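Local coordinates for protein putative oxidoreductase (Thermus thermophilus, PDB 2ISM) that is a putative oxidoreductase built as a six-bladed beta-propeller that carries a bound calcium ion, at residues B[43-46]-B[52-55]; B[184-189]-B[197-202]. All coordinates share one frame; numbering follows the deposited sequence.

Contact 1: B[43-46]-B[52-55]; sequences GMLI and RIRL
I46 and R54 face each other in a beta hairpin whose arms, strands 44-48 and 52-57, are the two middle strands of a four-stranded propeller blade. The short strand segments run at 157° to each other, close to antiparallel. Two backbone bonds define the hydrogen-bonded pair: I46 N donates to R54 O at 2.8 Å, and R54 N donates to I46 O at 2.7 Å, with N-H...O angles of 158° and 163°. Each of these carbonyls also receives a CA-H...O contact, from L45 CA to R54 O (3.2 Å) and from I53 CA to I46 O (3.3 Å).

L45 and L55 form the non-hydrogen-bonded pair, with side chains on the face opposite I46 and R54. CG stands anti to the carbonyl carbon in L45 but anti to the backbone N in L55, and with these different rotamers the two chains meet at an oblique crossing, L45 CD2 3.9 Å from L55 CD1. I53 adds CG2 at 4.3 Å from L45 CB. The R54 chain is bent at chi2 and chi3; its end leads away from strand 44-46, and NH1 forms a salt bridge with E48, which also pairs with R52.

Backbone bonds from L45 to A37 and from I53 to Y64 and A65 tie the hairpin to strands 33-38 and 60-66. L45 and I53 pack on L80 of strand 77-82, in the next blade.

Contact 2: B[184-189]-B[197-202]; sequences NPFLGR and YSLGHR
P185 CG lies 3.5 Å from Y197 O, at a point where the strand is distorted: Y197 and S198 both face I171, a classic beta bulge, and the chain turns a corner at Y197. The two segments meet by van der Waals packing. A type I turn from N184 to L187 puts P185 and F186 at its two central positions. P185 CD lies 4.3 Å from Y197 CD1, approaching the tyrosine ring obliquely. F186 reaches L199 instead: the far end of its ring, CE2 and CZ, meets L199 CD2, and the two side chains cross at about a right angle with F186 CZ 4.0 Å from L199 CD2. P185 CB sits 4.0 Å above the F186 ring plane, toward its rim, and probably limits how the ring can turn.

Beyond the bulge, S198 OG and H201 NE2 are hydrogen-bonded at 2.8 Å. H201 ND1 is held by E220, and its ring meets that of Y243, a calcium ligand.

Strand 196-199 is the outermost of its blade, beside strand 170-174. Y197 packs on I237 of strand 232-237 in the following blade, and backbone bonds from L199 to G241 and Y243 continue this junction.

Overall arrangement
Contacts 1 and 2 lie on opposite sides of the chain's centre, with their own centres 32 Å apart and nearest atoms about 23 Å apart. Contact 1 belongs to the blade of strands 33-38 to 60-66, contact 2 to that of strands 140-142 to 196-199. Both are largely buried, but differently built. Contact 1 joins neighbouring strands inside one blade, and its regular pairing combines backbone hydrogen bonds with leucine and isoleucine packing. Contact 2 sets a loop against an outermost strand, relying on proline, aromatic and leucine packing; its remaining loop residues, L187 to R189, are exposed. The L199 side chain lies about 11 Å from the calcium ion.

Contact 1: B[43-46]-B[52-55]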
ATOM      1  N   GLY B  43       9.216  16.565   9.554  1.00 27.53           N
ATOM      2  CA  GLY B  43       8.170  17.374  10.154  1.00 25.23           C
ATOM      3  C   GLY B  43       6.875  17.326   9.359  1.00 23.85           C
ATOM      4  O   GLY B  43       6.830  16.788   8.255  1.00 21.93           O
ATOM      5  N   MET B  44       5.815  17.895   9.918  1.00 20.06           N
ATOM      6  CA  MET B  44       4.524  17.901   9.249  1.00 16.84           C
ATOM      7  C   MET B  44       3.801  19.223   9.481  1.00 18.74           C
ATOM      8  O   MET B  44       3.650  19.657  10.624  1.00 19.68           O
ATOM      9  CB  MET B  44       3.671  16.750   9.782  1.00 21.70           C
ATOM     10  CG  MET B  44       2.363  16.526   9.057  1.00 32.52           C
ATOM     11  SD  MET B  44       1.433  15.176   9.824  1.00 34.54           S
ATOM     12  CE  MET B  44       2.684  13.906   9.866  1.00 23.99           C
ATOM     13  N   LEU B  45       3.366  19.866   8.399  1.00 13.15           N
ATOM     14  CA  LEU B  45       2.633  21.120   8.516  1.00 12.68           C
ATOM     15  C   LEU B  45       1.141  20.802   8.470  1.00 15.50           C
ATOM     16  O   LEU B  45       0.686  19.985   7.667  1.00 15.48           O
ATOM     17  CB  LEU B  45       3.012  22.078   7.381  1.00 12.03           C
ATOM     18  CG  LEU B  45       4.472  22.536   7.349  1.00 13.93           C
ATOM     19  CD1 LEU B  45       4.694  23.478   6.169  1.00 16.68           C
ATOM     20  CD2 LEU B  45       4.815  23.238   8.658  1.00 16.25           C
ATOM     21  N   ILE B  46       0.385  21.446   9.346  1.00 13.98           N
ATOM     22  CA  ILE B  46      -1.047  21.221   9.434  1.00 13.91           C
ATOM     23  C   ILE B  46      -1.768  22.557   9.359  1.00 12.89           C
ATOM     24  O   ILE B  46      -1.532  23.432  10.189  1.00 12.62           O
ATOM     25  CB  ILE B  46      -1.421  20.573  10.783  1.00 13.19           C
ATOM     26  CG1 ILE B  46      -0.547  19.346  11.042  1.00 14.14           C
ATOM     27  CG2 ILE B  46      -2.897  20.199  10.785  1.00 14.46           C
ATOM     28  CD1 ILE B  46      -0.640  18.820  12.475  1.00 13.62           C
ATOM     29  N   ARG B  52      -4.272  29.118  11.500  1.00 15.95           N
ATOM     30  CA  ARG B  52      -2.962  28.736  12.024  1.00 12.54           C
ATOM     31  C   ARG B  52      -2.388  27.574  11.231  1.00 14.04           C
ATOM     32  O   ARG B  52      -3.109  26.635  10.905  1.00 12.41           O
ATOM     33  CB  ARG B  52      -3.053  28.275  13.485  1.00 13.83           C
ATOM     34  CG  ARG B  52      -3.621  29.274  14.480  1.00 24.53           C
ATOM     35  CD  ARG B  52      -3.659  28.651  15.883  1.00 28.60           C
ATOM     36  NE  ARG B  52      -4.581  27.516  15.981  1.00 22.33           N
ATOM     37  CZ  ARG B  52      -5.893  27.625  16.171  1.00 31.58           C
ATOM     38  NH1 ARG B  52      -6.451  28.823  16.290  1.00 33.67           N
ATOM     39  NH2 ARG B  52      -6.652  26.536  16.237  1.00 28.12           N
ATOM     40  N   ILE B  53      -1.098  27.648  10.917  1.00 14.57           N
ATOM     41  CA  ILE B  53      -0.409  26.551  10.243  1.00 14.02           C
ATOM     42  C   ILE B  53       0.453  25.983  11.364  1.00 16.99           C
ATOM     43  O   ILE B  53       1.354  26.662  11.866  1.00 19.33           O
ATOM     44  CB  ILE B  53       0.522  27.025   9.113  1.00 12.73           C
ATOM     45  CG1 ILE B  53      -0.300  27.631   7.973  1.00 14.32           C
ATOM     46  CG2 ILE B  53       1.366  25.851   8.612  1.00 16.01           C
ATOM     47  CD1 ILE B  53       0.531  28.130   6.803  1.00 17.59           C
ATOM     48  N   ARG B  54       0.164  24.756  11.776  1.00 15.53           N
ATOM     49  CA  ARG B  54       0.908  24.131  12.856  1.00 15.15           C
ATOM     50  C   ARG B  54       2.028  23.254  12.335  1.00 20.57           C
ATOM     51  O   ARG B  54       1.974  22.754  11.211  1.00 17.94           O
ATOM     52  CB  ARG B  54      -0.025  23.272  13.722  1.00 14.30           C
ATOM     53  CG  ARG B  54      -1.264  23.994  14.219  1.00 17.69           C
ATOM     54  CD  ARG B  54      -0.904  25.162  15.124  1.00 18.35           C
ATOM     55  NE  ARG B  54      -0.496  24.727  16.454  1.00 16.43           N
ATOM     56  CZ  ARG B  54      -1.324  24.214  17.360  1.00 21.76           C
ATOM     57  NH1 ARG B  54      -2.613  24.065  17.081  1.00 19.68           N
ATOM     58  NH2 ARG B  54      -0.868  23.867  18.556  1.00 19.95           N
ATOM     59  N   LEU B  55       3.046  23.076  13.170  1.00 18.31           N
ATOM     60  CA  LEU B  55       4.183  22.228  12.842  1.00 17.87           C
ATOM     61  C   LEU B  55       4.228  21.127  13.885  1.00 20.15           C
ATOM     62  O   LEU B  55       4.303  21.406  15.081  1.00 22.30           O
ATOM     63  CB  LEU B  55       5.503  23.007  12.902  1.00 17.23           C
ATOM     64  CG  LEU B  55       6.761  22.120  12.864  1.00 21.56           C
ATOM     65  CD1 LEU B  55       6.918  21.502  11.475  1.00 19.05           C
ATOM     66  CD2 LEU B  55       7.998  22.938  13.216  1.00 14.89           C
TER

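Contact 2: B[184-189]-B[197-202]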
ATOM      1  N   ASN B 184      -2.612  25.709 -21.056  1.00 17.40           N
ATOM      2  CA  ASN B 184      -3.958  25.728 -20.484  1.00 15.74           C
ATOM      3  C   ASN B 184      -4.968  25.811 -21.632  1.00 19.80           C
ATOM      4  O   ASN B 184      -4.716  26.455 -22.652  1.00 15.70           O
ATOM      5  CB  ASN B 184      -4.138  26.907 -19.523  1.00 17.08           C
ATOM      6  CG  ASN B 184      -3.863  26.529 -18.068  1.00 18.44           C
ATOM      7  OD1 ASN B 184      -4.049  27.343 -17.161  1.00 18.81           O
ATOM      8  ND2 ASN B 184      -3.426  25.295 -17.842  1.00 11.20           N
ATOM      9  N   PRO B 185      -6.133  25.167 -21.470  1.00 20.25           N
ATOM     10  CA  PRO B 185      -7.218  25.111 -22.456  1.00 20.02           C
ATOM     11  C   PRO B 185      -7.835  26.396 -23.006  1.00 22.78           C
ATOM     12  O   PRO B 185      -8.292  26.411 -24.151  1.00 21.23           O
ATOM     13  CB  PRO B 185      -8.260  24.238 -21.759  1.00 22.39           C
ATOM     14  CG  PRO B 185      -8.082  24.614 -20.322  1.00 21.07           C
ATOM     15  CD  PRO B 185      -6.573  24.587 -20.186  1.00 20.30           C
ATOM     16  N   PHE B 186      -7.849  27.466 -22.220  1.00 18.55           N
ATOM     17  CA  PHE B 186      -8.479  28.707 -22.665  1.00 20.76           C
ATOM     18  C   PHE B 186      -7.532  29.887 -22.791  1.00 24.44           C
ATOM     19  O   PHE B 186      -7.954  31.045 -22.747  1.00 25.77           O
ATOM     20  CB  PHE B 186      -9.623  29.051 -21.707  1.00 18.83           C
ATOM     21  CG  PHE B 186     -10.601  27.924 -21.516  1.00 19.75           C
ATOM     22  CD1 PHE B 186     -11.439  27.530 -22.554  1.00 20.43           C
ATOM     23  CD2 PHE B 186     -10.656  27.229 -20.310  1.00 17.70           C
ATOM     24  CE1 PHE B 186     -12.322  26.458 -22.397  1.00 22.74           C
ATOM     25  CE2 PHE B 186     -11.534  26.156 -20.140  1.00 20.81           C
ATOM     26  CZ  PHE B 186     -12.368  25.768 -21.186  1.00 25.67           C
ATOM     27  N   LEU B 187      -6.253  29.585 -22.970  1.00 22.45           N
ATOM     28  CA  LEU B 187      -5.219  30.602 -23.090  1.00 28.49           C
ATOM     29  C   LEU B 187      -5.458  31.661 -24.166  1.00 35.07           C
ATOM     30  O   LEU B 187      -5.134  32.835 -23.967  1.00 38.00           O
ATOM     31  CB  LEU B 187      -3.871  29.918 -23.325  1.00 29.14           C
ATOM     32  CG  LEU B 187      -2.743  30.243 -22.340  1.00 34.99           C
ATOM     33  CD1 LEU B 187      -3.294  30.456 -20.935  1.00 27.35           C
ATOM     34  CD2 LEU B 187      -1.729  29.109 -22.361  1.00 27.41           C
ATOM     35  N   GLY B 188      -6.035  31.270 -25.295  1.00 31.84           N
ATOM     36  CA  GLY B 188      -6.248  32.243 -26.353  1.00 41.71           C
ATOM     37  C   GLY B 188      -7.601  32.926 -26.441  1.00 42.31           C
ATOM     38  O   GLY B 188      -7.720  33.978 -27.073  1.00 40.72           O
ATOM     39  N   ARG B 189      -8.616  32.347 -25.808  1.00 42.49           N
ATOM     40  CA  ARG B 189      -9.965  32.899 -25.863  1.00 42.93           C
ATOM     41  C   ARG B 189     -10.182  34.214 -25.116  1.00 41.52           C
ATOM     42  O   ARG B 189      -9.737  34.383 -23.983  1.00 42.70           O
ATOM     43  CB  ARG B 189     -10.972  31.864 -25.357  1.00 43.11           C
ATOM     44  CG  ARG B 189     -12.414  32.280 -25.573  1.00 50.16           C
ATOM     45  CD  ARG B 189     -13.396  31.255 -25.037  1.00 50.56           C
ATOM     46  NE  ARG B 189     -13.145  29.917 -25.563  1.00 52.85           N
ATOM     47  CZ  ARG B 189     -14.008  28.910 -25.472  1.00 54.11           C
ATOM     48  NH1 ARG B 189     -15.180  29.095 -24.879  1.00 55.79           N
ATOM     49  NH2 ARG B 189     -13.697  27.718 -25.962  1.00 53.74           N
ATOM     50  N   TYR B 197      -8.556  25.605 -15.807  1.00  9.55           N
ATOM     51  CA  TYR B 197      -8.187  24.293 -16.315  1.00 14.79           C
ATOM     52  C   TYR B 197      -9.473  23.530 -16.634  1.00 15.94           C
ATOM     53  O   TYR B 197      -9.588  22.919 -17.697  1.00 14.62           O
ATOM     54  CB  TYR B 197      -7.368  23.531 -15.277  1.00 10.82           C
ATOM     55  CG  TYR B 197      -6.753  22.248 -15.794  1.00 10.69           C
ATOM     56  CD1 TYR B 197      -5.713  22.275 -16.725  1.00 12.34           C
ATOM     57  CD2 TYR B 197      -7.195  21.007 -15.333  1.00 11.70           C
ATOM     58  CE1 TYR B 197      -5.123  21.094 -17.182  1.00 12.32           C
ATOM     59  CE2 TYR B 197      -6.617  19.822 -15.781  1.00  9.67           C
ATOM     60  CZ  TYR B 197      -5.581  19.874 -16.701  1.00 12.74           C
ATOM     61  OH  TYR B 197      -4.987  18.707 -17.120  1.00 16.12           O
ATOM     62  N   SER B 198     -10.429  23.555 -15.703  1.00 13.95           N
ATOM     63  CA  SER B 198     -11.727  22.903 -15.903  1.00 12.73           C
ATOM     64  C   SER B 198     -12.821  23.755 -15.257  1.00 14.96           C
ATOM     65  O   SER B 198     -12.549  24.540 -14.351  1.00 11.37           O
ATOM     66  CB  SER B 198     -11.738  21.479 -15.320  1.00 13.96           C
ATOM     67  OG  SER B 198     -11.590  21.470 -13.913  1.00 14.57           O
ATOM     68  N   LEU B 199     -14.054  23.617 -15.731  1.00 13.90           N
ATOM     69  CA  LEU B 199     -15.155  24.414 -15.190  1.00 15.60           C
ATOM     70  C   LEU B 199     -16.383  23.559 -14.903  1.00 14.27           C
ATOM     71  O   LEU B 199     -16.361  22.347 -15.097  1.00 13.10           O
ATOM     72  CB  LEU B 199     -15.532  25.532 -16.172  1.00 11.29           C
ATOM     73  CG  LEU B 199     -16.131  25.109 -17.520  1.00 14.29           C
ATOM     74  CD1 LEU B 199     -16.890  26.282 -18.127  1.00 20.86           C
ATOM     75  CD2 LEU B 199     -15.036  24.620 -18.460  1.00 18.11           C
ATOM     76  N   GLY B 200     -17.455  24.199 -14.445  1.00 15.14           N
ATOM     77  CA  GLY B 200     -18.676  23.472 -14.143  1.00 15.21           C
ATOM     78  C   GLY B 200     -18.620  22.697 -12.838  1.00 17.05           C
ATOM     79  O   GLY B 200     -19.213  21.622 -12.719  1.00 17.62           O
ATOM     80  N   HIS B 201     -17.895  23.231 -11.860  1.00 13.89           N
ATOM     81  CA  HIS B 201     -17.774  22.589 -10.553  1.00 14.91           C
ATOM     82  C   HIS B 201     -18.414  23.378  -9.414  1.00  9.98           C
ATOM     83  O   HIS B 201     -18.154  24.576  -9.261  1.00 14.94           O
ATOM     84  CB  HIS B 201     -16.305  22.544 -10.109  1.00 12.17           C
ATOM     85  CG  HIS B 201     -15.413  21.798 -11.051  1.00 15.49           C
ATOM     86  ND1 HIS B 201     -15.437  20.425 -11.166  1.00 12.35           N
ATOM     87  CD2 HIS B 201     -14.501  22.236 -11.951  1.00 13.44           C
ATOM     88  CE1 HIS B 201     -14.580  20.048 -12.099  1.00 12.33           C
ATOM     89  NE2 HIS B 201     -13.998  21.130 -12.593  1.00 11.15           N
ATOM     90  N   ARG B 202     -19.253  22.710  -8.628  1.00 11.81           N
ATOM     91  CA  ARG B 202     -19.932  23.348  -7.501  1.00 12.89           C
ATOM     92  C   ARG B 202     -19.068  23.797  -6.329  1.00 10.10           C
ATOM     93  O   ARG B 202     -18.940  24.991  -6.062  1.00 19.08           O
ATOM     94  CB  ARG B 202     -20.994  22.374  -6.986  1.00 13.00           C
ATOM     95  CG  ARG B 202     -21.935  22.956  -5.940  1.00 17.06           C
ATOM     96  CD  ARG B 202     -23.078  21.994  -5.650  1.00 20.06           C
ATOM     97  NE  ARG B 202     -23.910  22.417  -4.523  1.00 21.86           N
ATOM     98  CZ  ARG B 202     -23.532  22.372  -3.249  1.00 21.21           C
ATOM     99  NH1 ARG B 202     -22.327  21.919  -2.926  1.00 20.02           N
ATOM    100  NH2 ARG B 202     -24.359  22.781  -2.294  1.00 20.66           N
TER